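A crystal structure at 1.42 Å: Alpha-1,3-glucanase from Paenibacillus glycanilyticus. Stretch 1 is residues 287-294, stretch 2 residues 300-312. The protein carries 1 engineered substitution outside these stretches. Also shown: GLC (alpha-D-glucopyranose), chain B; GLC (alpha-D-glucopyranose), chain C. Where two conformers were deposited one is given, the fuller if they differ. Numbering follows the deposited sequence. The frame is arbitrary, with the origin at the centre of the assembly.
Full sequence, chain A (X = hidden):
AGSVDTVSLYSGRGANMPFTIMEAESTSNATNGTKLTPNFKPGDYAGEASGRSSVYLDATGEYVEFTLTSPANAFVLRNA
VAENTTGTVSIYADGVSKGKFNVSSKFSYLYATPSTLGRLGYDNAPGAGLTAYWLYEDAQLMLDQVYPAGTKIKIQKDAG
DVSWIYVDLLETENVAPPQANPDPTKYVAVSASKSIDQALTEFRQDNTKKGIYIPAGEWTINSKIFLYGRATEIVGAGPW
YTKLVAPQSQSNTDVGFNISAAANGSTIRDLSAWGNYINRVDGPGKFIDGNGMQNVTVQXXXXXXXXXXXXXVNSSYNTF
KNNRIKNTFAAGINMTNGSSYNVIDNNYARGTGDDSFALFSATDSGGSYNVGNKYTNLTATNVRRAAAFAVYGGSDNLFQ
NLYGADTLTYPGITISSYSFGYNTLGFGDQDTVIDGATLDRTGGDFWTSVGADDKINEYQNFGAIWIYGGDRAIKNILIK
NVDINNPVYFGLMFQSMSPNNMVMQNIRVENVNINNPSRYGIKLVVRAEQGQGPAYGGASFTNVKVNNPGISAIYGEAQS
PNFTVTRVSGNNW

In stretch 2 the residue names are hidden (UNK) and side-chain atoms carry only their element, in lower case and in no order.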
ATOM      1  N   PHE A 287       3.523 -12.887   5.748  1.00 10.50           N
ATOM      2  CA  PHE A 287       4.417 -13.750   4.977  1.00 11.57           C
ATOM      3  C   PHE A 287       5.702 -14.037   5.745  1.00 12.08           C
ATOM      4  O   PHE A 287       6.170 -15.182   5.783  1.00 11.50           O
ATOM      5  CB  PHE A 287       4.731 -13.148   3.604  1.00 12.16           C
ATOM      6  CG  PHE A 287       5.830 -13.876   2.870  1.00 11.32           C
ATOM      7  CD1 PHE A 287       5.693 -15.222   2.547  1.00 10.95           C
ATOM      8  CD2 PHE A 287       6.991 -13.221   2.507  1.00 11.54           C
ATOM      9  CE1 PHE A 287       6.709 -15.894   1.887  1.00 12.77           C
ATOM     10  CE2 PHE A 287       8.009 -13.886   1.830  1.00 12.46           C
ATOM     11  CZ  PHE A 287       7.869 -15.221   1.529  1.00 12.26           C
ATOM     12  N   ILE A 288       6.276 -13.018   6.374  1.00 11.75           N
ATOM     13  CA  ILE A 288       7.462 -13.170   7.210  1.00 11.82           C
ATOM     14  C   ILE A 288       7.074 -12.804   8.634  1.00 12.88           C
ATOM     15  O   ILE A 288       6.578 -11.696   8.885  1.00 12.24           O
ATOM     16  CB  ILE A 288       8.626 -12.292   6.724  1.00 10.78           C
ATOM     17  CG1 ILE A 288       9.115 -12.758   5.353  1.00 12.83           C
ATOM     18  CG2 ILE A 288       9.777 -12.318   7.742  1.00 11.61           C
ATOM     19  CD1 ILE A 288       9.973 -11.718   4.631  1.00 15.70           C
ATOM     20  N   ASP A 289       7.294 -13.734   9.561  1.00 12.17           N
ATOM     21  CA  ASP A 289       7.277 -13.450  10.986  1.00 11.52           C
ATOM     22  C   ASP A 289       8.715 -13.316  11.461  1.00 12.65           C
ATOM     23  O   ASP A 289       9.600 -14.063  11.028  1.00 13.14           O
ATOM     24  CB  ASP A 289       6.616 -14.595  11.755  1.00 12.82           C
ATOM     25  CG  ASP A 289       5.170 -14.800  11.370  1.00 13.97           C
ATOM     26  OD1 ASP A 289       4.387 -13.846  11.495  1.00 20.31           O
ATOM     27  OD2 ASP A 289       4.829 -15.919  10.948  1.00 20.94           O
ATOM     28  N   GLY A 290       8.948 -12.355  12.340  1.00 12.56           N
ATOM     29  CA  GLY A 290      10.281 -12.184  12.883  1.00 14.48           C
ATOM     30  C   GLY A 290      10.249 -11.279  14.088  1.00 14.64           C
ATOM     31  O   GLY A 290      10.787 -10.169  14.054  1.00 14.87           O
ATOM     32  N   ASN A 291       9.583 -11.736  15.143  1.00 16.98           N
ATOM     33  CA  ASN A 291       9.416 -10.900  16.324  1.00 19.49           C
ATOM     34  C   ASN A 291      10.772 -10.629  16.956  1.00 14.20           C
ATOM     35  O   ASN A 291      11.536 -11.554  17.250  1.00 16.82           O
ATOM     36  CB  ASN A 291       8.487 -11.581  17.327  1.00 24.29           C
ATOM     37  CG  ASN A 291       7.027 -11.509  16.910  1.00 34.18           C
ATOM     38  OD1 ASN A 291       6.632 -10.643  16.128  1.00 31.10           O
ATOM     39  ND2 ASN A 291       6.217 -12.423  17.435  1.00 36.73           N
ATOM     40  N   GLY A 292      11.076  -9.345  17.136  1.00 12.52           N
ATOM     41  CA  GLY A 292      12.352  -8.938  17.684  1.00 14.66           C
ATOM     42  C   GLY A 292      13.538  -9.096  16.762  1.00 13.30           C
ATOM     43  O   GLY A 292      14.674  -8.925  17.213  1.00 15.75           O
ATOM     44  N   MET A 293      13.324  -9.414  15.483  1.00 13.05           N
ATOM     45  CA  MET A 293      14.451  -9.709  14.609  1.00 11.35           C
ATOM     46  C   MET A 293      15.344  -8.491  14.403  1.00 11.39           C
ATOM     47  O   MET A 293      14.898  -7.337  14.464  1.00 12.54           O
ATOM     48  CB  MET A 293      13.990 -10.269  13.258  1.00 11.88           C
ATOM     49  CG  MET A 293      13.499  -9.221  12.271  1.00 11.58           C
ATOM     50  SD  MET A 293      12.827 -10.022  10.798  1.00 12.18           S
ATOM     51  CE  MET A 293      12.647  -8.613   9.698  1.00 14.17           C
ATOM     52  N   GLN A 294      16.623  -8.765  14.148  1.00 11.42           N
ATOM     53  CA  GLN A 294      17.647  -7.745  13.990  1.00 12.31           C
ATOM     54  C   GLN A 294      18.454  -8.040  12.739  1.00 13.21           C
ATOM     55  O   GLN A 294      18.709  -9.206  12.422  1.00 13.52           O
ATOM     56  CB  GLN A 294      18.612  -7.724  15.204  1.00 13.73           C
ATOM     57  CG  GLN A 294      17.908  -7.731  16.576  1.00 15.11           C
ATOM     58  CD  GLN A 294      17.401  -6.358  17.003  1.00 14.89           C
ATOM     59  OE1 GLN A 294      18.156  -5.377  17.013  1.00 17.50           O
ATOM     60  NE2 GLN A 294      16.122  -6.289  17.379  1.00 15.60           N
ATOM     61  N   UNK A 300      13.939  -7.147  -2.954  1.00 10.73           N
ATOM     62  CA  UNK A 300      13.486  -7.569  -4.286  1.00 10.39           C
ATOM     63  C   UNK A 300      12.582  -8.800  -4.211  1.00 10.84           C
ATOM     64  O   UNK A 300      12.733  -9.762  -4.973  1.00 11.27           O
ATOM     65  o   UNK A 300      13.272  -7.436  -7.171  1.00 11.91           O
ATOM     66  n   UNK A 300      14.987  -8.898  -7.374  1.00 11.00           N
ATOM     67  c   UNK A 300      14.250  -8.030  -6.679  1.00 10.41           C
ATOM     68  c   UNK A 300      14.673  -7.800  -5.228  1.00  9.81           C
ATOM     69  N   UNK A 301      11.650  -8.790  -3.264  1.00 10.05           N
ATOM     70  CA  UNK A 301      10.606  -9.804  -3.236  1.00 10.43           C
ATOM     71  C   UNK A 301       9.265  -9.166  -3.580  1.00 10.17           C
ATOM     72  O   UNK A 301       9.040  -7.965  -3.380  1.00 11.41           O
ATOM     73  c   UNK A 301       9.955  -9.901  -0.789  1.00 12.05           C
ATOM     74  c   UNK A 301       9.575 -10.830   0.360  1.00 13.58           C
ATOM     75  c   UNK A 301      11.943 -11.235  -1.607  1.00 12.75           C
ATOM     76  c   UNK A 301      10.548 -10.668  -1.958  1.00 11.81           C
ATOM     77  N   UNK A 302       8.382  -9.986  -4.145  1.00  9.01           N
ATOM     78  CA  UNK A 302       7.057  -9.580  -4.602  1.00  9.65           C
ATOM     79  C   UNK A 302       6.071 -10.505  -3.902  1.00  8.59           C
ATOM     80  O   UNK A 302       6.140 -11.725  -4.068  1.00  9.48           O
ATOM     81  c   UNK A 302       5.531  -9.724  -8.269  1.00 11.14           C
ATOM     82  c   UNK A 302       7.022  -9.737  -6.126  1.00  9.69           C
ATOM     83  c   UNK A 302       4.160  -9.557  -8.546  1.00 10.90           C
ATOM     84  c   UNK A 302       4.533  -9.860 -10.862  1.00 12.24           C
ATOM     85  n   UNK A 302       3.520  -9.327  -7.353  1.00  9.29           N
ATOM     86  c   UNK A 302       5.901 -10.032 -10.618  1.00 13.70           C
ATOM     87  c   UNK A 302       4.456  -9.362  -6.335  1.00 10.53           C
ATOM     88  c   UNK A 302       6.412  -9.964  -9.331  1.00 13.64           C
ATOM     89  c   UNK A 302       5.701  -9.607  -6.855  1.00  9.30           C
ATOM     90  c   UNK A 302       3.649  -9.622  -9.842  1.00 11.04           C
ATOM     91  N   UNK A 303       5.205  -9.939  -3.058  1.00  9.29           N
ATOM     92  CA  UNK A 303       4.317 -10.715  -2.199  0.65  9.40           C
ATOM     93  C   UNK A 303       2.881 -10.260  -2.430  1.00  9.62           C
ATOM     94  O   UNK A 303       2.612  -9.054  -2.490  1.00  9.52           O
ATOM     95  c   UNK A 303       3.809 -11.299   0.202  0.65 10.88           C
ATOM     96  c   UNK A 303       4.721 -10.535  -0.719  0.65 12.36           C
ATOM     97  c   UNK A 303       6.164 -10.966  -0.516  0.65 13.95           C
ATOM     98  N   UNK A 304       1.967 -11.225  -2.545  1.00  8.31           N
ATOM     99  CA  UNK A 304       0.543 -10.965  -2.726  1.00  8.24           C
ATOM    100  C   UNK A 304      -0.293 -11.945  -1.923  1.00  9.35           C
ATOM    101  O   UNK A 304       0.121 -13.079  -1.666  1.00  8.97           O
ATOM    102  c   UNK A 304       0.887 -10.197  -5.126  1.00  9.05           C
ATOM    103  c   UNK A 304       0.122  -9.760  -6.368  1.00  8.84           C
ATOM    104  c   UNK A 304       0.091 -11.089  -4.189  1.00 10.32           C
ATOM    105  o   UNK A 304      -1.125  -9.928  -6.439  1.00 10.03           O
ATOM    106  o   UNK A 304       0.775  -9.208  -7.283  1.00 10.21           O
ATOM    107  N   UNK A 305      -1.491 -11.499  -1.538  1.00  9.62           N
ATOM    108  CA  UNK A 305      -2.516 -12.402  -1.002  1.00 10.32           C
ATOM    109  C   UNK A 305      -2.098 -13.029   0.322  1.00  9.54           C
ATOM    110  O   UNK A 305      -2.433 -14.184   0.610  1.00 10.15           O
ATOM    111  c   UNK A 305      -3.377 -12.822  -3.334  1.00  9.76           C
ATOM    112  n   UNK A 305      -3.073 -13.382  -4.557  1.00 10.62           N
ATOM    113  n   UNK A 305      -4.139 -11.563  -4.962  1.00 10.07           N
ATOM    114  c   UNK A 305      -3.542 -12.603  -5.518  1.00 11.27           C
ATOM    115  c   UNK A 305      -2.971 -13.438  -2.036  1.00  9.65           C
ATOM    116  c   UNK A 305      -4.050 -11.677  -3.595  1.00 11.28           C
ATOM    117  N   UNK A 306      -1.361 -12.254   1.114  1.00  9.20           N
ATOM    118  CA  UNK A 306      -1.184 -12.465   2.542  1.00  8.35           C
ATOM    119  C   UNK A 306      -1.936 -11.371   3.283  1.00 10.81           C
ATOM    120  O   UNK A 306      -2.445 -10.419   2.681  1.00 10.35           O
ATOM    121  c   UNK A 306       1.151 -14.807   3.224  1.00 11.07           C
ATOM    122  c   UNK A 306       2.231 -14.853   0.674  1.00 11.82           C
ATOM    123  c   UNK A 306       1.804 -15.942   2.766  1.00 10.53           C
ATOM    124  c   UNK A 306       0.311 -12.461   2.913  1.00 10.20           C
ATOM    125  c   UNK A 306       1.041 -13.681   2.421  1.00  9.68           C
ATOM    126  c   UNK A 306       1.576 -13.719   1.138  1.00 10.66           C
ATOM    127  c   UNK A 306       2.342 -15.968   1.491  1.00 12.45           C
ATOM    128  N   UNK A 307      -2.018 -11.518   4.605  1.00 10.49           N
ATOM    129  CA  UNK A 307      -2.569 -10.436   5.412  1.00 10.22           C
ATOM    130  C   UNK A 307      -1.598  -9.259   5.434  1.00 10.10           C
ATOM    131  O   UNK A 307      -1.983  -8.113   5.165  1.00  9.96           O
ATOM    132  c   UNK A 307      -3.538  -9.794   7.652  1.00 12.69           C
ATOM    133  c   UNK A 307      -3.976 -12.067   6.696  1.00 11.30           C
ATOM    134  c   UNK A 307      -2.951 -10.940   6.817  1.00 10.37           C
ATOM    135  N   UNK A 308      -0.311  -9.534   5.680  1.00 10.19           N
ATOM    136  CA  UNK A 308       0.733  -8.516   5.613  1.00 10.78           C
ATOM    137  C   UNK A 308       1.991  -9.135   5.031  1.00  8.96           C
ATOM    138  O   UNK A 308       2.157 -10.360   5.040  1.00 10.43           O
ATOM    139  c   UNK A 308       1.147  -7.996   7.001  1.00 11.22           C
ATOM    140  s   UNK A 308      -0.203  -7.526   8.088  1.00 12.36           S
ATOM    141  N   UNK A 309       2.911  -8.269   4.578  1.00  9.20           N
ATOM    142  CA  UNK A 309       4.282  -8.726   4.355  1.00 10.63           C
ATOM    143  C   UNK A 309       4.991  -8.954   5.682  1.00 11.23           C
ATOM    144  O   UNK A 309       5.536 -10.034   5.927  1.00 11.76           O
ATOM    145  c   UNK A 309       6.591  -8.009   3.427  1.00 12.31           C
ATOM    146  c   UNK A 309       6.907  -9.454   3.008  1.00 15.38           C
ATOM    147  c   UNK A 309       5.071  -7.743   3.481  1.00 11.22           C
ATOM    148  c   UNK A 309       7.310  -7.022   2.496  1.00 14.15           C
ATOM    149  N   UNK A 310       4.984  -7.950   6.560  1.00 11.01           N
ATOM    150  CA  UNK A 310       5.750  -8.028   7.795  1.00 11.45           C
ATOM    151  C   UNK A 310       5.149  -7.084   8.826  1.00 12.17           C
ATOM    152  O   UNK A 310       4.757  -5.957   8.495  1.00 11.02           O
ATOM    153  c   UNK A 310       9.086  -9.219  10.489  1.00 12.84           C
ATOM    154  c   UNK A 310       9.553  -8.097  11.135  1.00 12.96           C
ATOM    155  c   UNK A 310       8.528  -6.700   9.485  1.00 12.23           C
ATOM    156  o   UNK A 310      10.283  -8.229  12.300  1.00 14.51           O
ATOM    157  c   UNK A 310       8.339  -9.071   9.329  1.00 10.38           C
ATOM    158  c   UNK A 310       9.289  -6.841  10.633  1.00 11.39           C
ATOM    159  c   UNK A 310       7.223  -7.669   7.559  1.00 11.66           C
ATOM    160  c   UNK A 310       8.056  -7.815   8.808  1.00 12.13           C
ATOM    161  N   UNK A 311       5.104  -7.551  10.079  1.00 14.04           N
ATOM    162  CA  UNK A 311       4.569  -6.802  11.216  1.00 13.11           C
ATOM    163  C   UNK A 311       5.624  -6.916  12.309  1.00 15.72           C
ATOM    164  O   UNK A 311       5.632  -7.888  13.073  1.00 16.43           O
ATOM    165  c   UNK A 311       2.527  -6.645  12.730  1.00 14.90           C
ATOM    166  c   UNK A 311       2.844  -6.608  14.064  1.00 15.33           C
ATOM    167  c   UNK A 311       1.356  -5.844  12.572  1.00 14.08           C
ATOM    168  c   UNK A 311      -0.838  -4.177  12.961  1.00 19.11           C
ATOM    169  c   UNK A 311       1.022  -5.333  13.848  1.00 16.38           C
ATOM    170  c   UNK A 311      -0.077  -4.500  14.054  1.00 16.62           C
ATOM    171  n   UNK A 311       1.941  -5.819  14.742  1.00 15.59           N
ATOM    172  c   UNK A 311      -0.528  -4.670  11.676  1.00 15.00           C
ATOM    173  c   UNK A 311       3.241  -7.401  11.651  1.00 14.47           C
ATOM    174  c   UNK A 311       0.566  -5.491  11.473  1.00 13.92           C
ATOM    175  N   UNK A 312       6.511  -5.924  12.375  1.00 14.05           N
ATOM    176  CA  UNK A 312       7.619  -5.987  13.311  1.00 13.53           C
ATOM    177  C   UNK A 312       7.181  -5.665  14.725  1.00 12.94           C
ATOM    178  O   UNK A 312       6.290  -4.853  14.955  1.00 12.69           O
TER
HETATM  179  C1  GLC B   1      -4.919  -5.968  13.854  1.00 26.23           C
HETATM  180  C2  GLC B   1      -4.240  -6.750  14.962  1.00 19.72           C
HETATM  181  C3  GLC B   1      -2.801  -7.012  14.580  1.00 19.04           C
HETATM  182  C4  GLC B   1      -2.727  -7.682  13.214  1.00 17.66           C
HETATM  183  C5  GLC B   1      -3.402  -6.808  12.193  1.00 16.35           C
HETATM  184  C6  GLC B   1      -3.515  -7.469  10.828  1.00 15.30           C
HETATM  185  O1  GLC B   1      -4.342  -4.707  13.872  1.00 42.68           O
HETATM  186  O2  GLC B   1      -4.373  -5.992  16.169  1.00 19.52           O
HETATM  187  O3  GLC B   1      -2.288  -7.970  15.489  1.00 19.46           O
HETATM  188  O4  GLC B   1      -1.396  -7.882  12.812  1.00 16.58           O
HETATM  189  O5  GLC B   1      -4.709  -6.560  12.607  1.00 16.93           O
HETATM  190  O6  GLC B   1      -4.128  -8.727  10.830  1.00 15.01           O
HETATM  191  C1  GLC C   2      -0.907  -7.681  15.929  1.00 20.24           C
HETATM  192  C2  GLC C   2      -0.378  -8.857  16.742  1.00 23.59           C
HETATM  193  C3  GLC C   2      -1.040  -8.841  18.115  1.00 25.01           C
HETATM  194  C4  GLC C   2      -0.835  -7.486  18.791  1.00 25.44           C
HETATM  195  C5  GLC C   2      -1.314  -6.372  17.858  1.00 22.00           C
HETATM  196  C6  GLC C   2      -1.115  -4.971  18.438  1.00 22.03           C
HETATM  197  O2  GLC C   2      -0.691 -10.062  16.070  1.00 24.72           O
HETATM  198  O3  GLC C   2      -0.536  -9.888  18.919  1.00 24.86           O
HETATM  199  O4  GLC C   2      -1.557  -7.452  20.004  1.00 23.67           O
HETATM  200  O5  GLC C   2      -0.637  -6.468  16.616  1.00 20.43           O
HETATM  201  O6  GLC C   2       0.245  -4.754  18.760  1.00 24.04           O
HETATM  202  O   HOH W   1       5.421 -10.330  10.863  1.00 15.77           O
HETATM  203  O   HOH W   2       7.357 -10.244  13.271  1.00 19.35           O
HETATM  204  O   HOH W   3       3.880  -9.779  14.415  1.00 32.06           O

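Position 300 carries two carbons, the second bearing one oxygen and one nitrogen, and lies beyond reach of stretch 1: an amide, Asn300. At 301 four carbons fork at the first, with one arm two carbons long, and the tip of that arm lies 3.7 Å from CE2 of Phe287. This is Ile301. Position 302 has one carbon leading to fused five- and six-membered rings of eight carbons and one nitrogen, an indole out of reach of stretch 1: Trp302. At 303 one carbon carries two more; one of them sits 3.9 Å from Phe287 CD2, and the residue is Val303.

Three carbons ending in two oxygens mark 304 as a carboxylate, Glu304, whose OE2 accepts a hydrogen bond from Trp302 NE1 at 2.7 Å, so these two polar groups answer each other away from stretch 1. Position 305 has a five-membered ring of three carbons and two nitrogens, again out of reach: His305. At 306 a plain six-carbon ring follows one carbon, and CB of Phe287 stands over its face, 3.9 Å from the centroid; with no hydroxyl, it is Phe306. Position 307, one carbon carrying two, touches nothing on stretch 1 but approaches the chain B glucose: Val307, CG1 to O6 3.4 Å.

One carbon and one sulfur make 308 Cys308; its backbone O, rather than its sulfur, takes the hydrogen bond from Phe287 N at 3.0 Å. At 309 four carbons fork at the second, and one tip meets Phe287 CD2 at 3.8 Å, at the ring's edge. Leu309 also offers its O to Ile288 N at 3.1 Å. Position 310 has a six-carbon ring bearing one oxygen, which reaches Gly290 O at 2.7 Å: Tyr310, whose OH donates that hydrogen bond. At 311 one carbon leads to fused five- and six-membered rings of eight carbons and one nitrogen, and the CA-to-CB bond points sideways: Trp311, with O4 of the chain B glucose over one ring face. Position 312 has no side-chain atoms, hence Gly312; an ideal CB there would lie 2.9 Å from Tyr310 CE2.

The contact has two centers. Phe287 is the greasy plug, gathered by Ile301, Val303, Phe306 and Leu309, while consecutive backbone hydrogen bonds fix the corner that presents it. Tyr310 is the second: Met293 CE covers one ring face, 3.9 Å from the centroid, and its OH donates a hydrogen bond to Gly290 O, which also accepts Met293 N at 3.0 Å within the type II turn. Water 1 joins the two backbones, its O 2.9 Å from Trp311 N, from which it accepts, and 2.7 Å from Ile288 O.

Stretch 2 (300-312) NIWVEHFVCLYWG
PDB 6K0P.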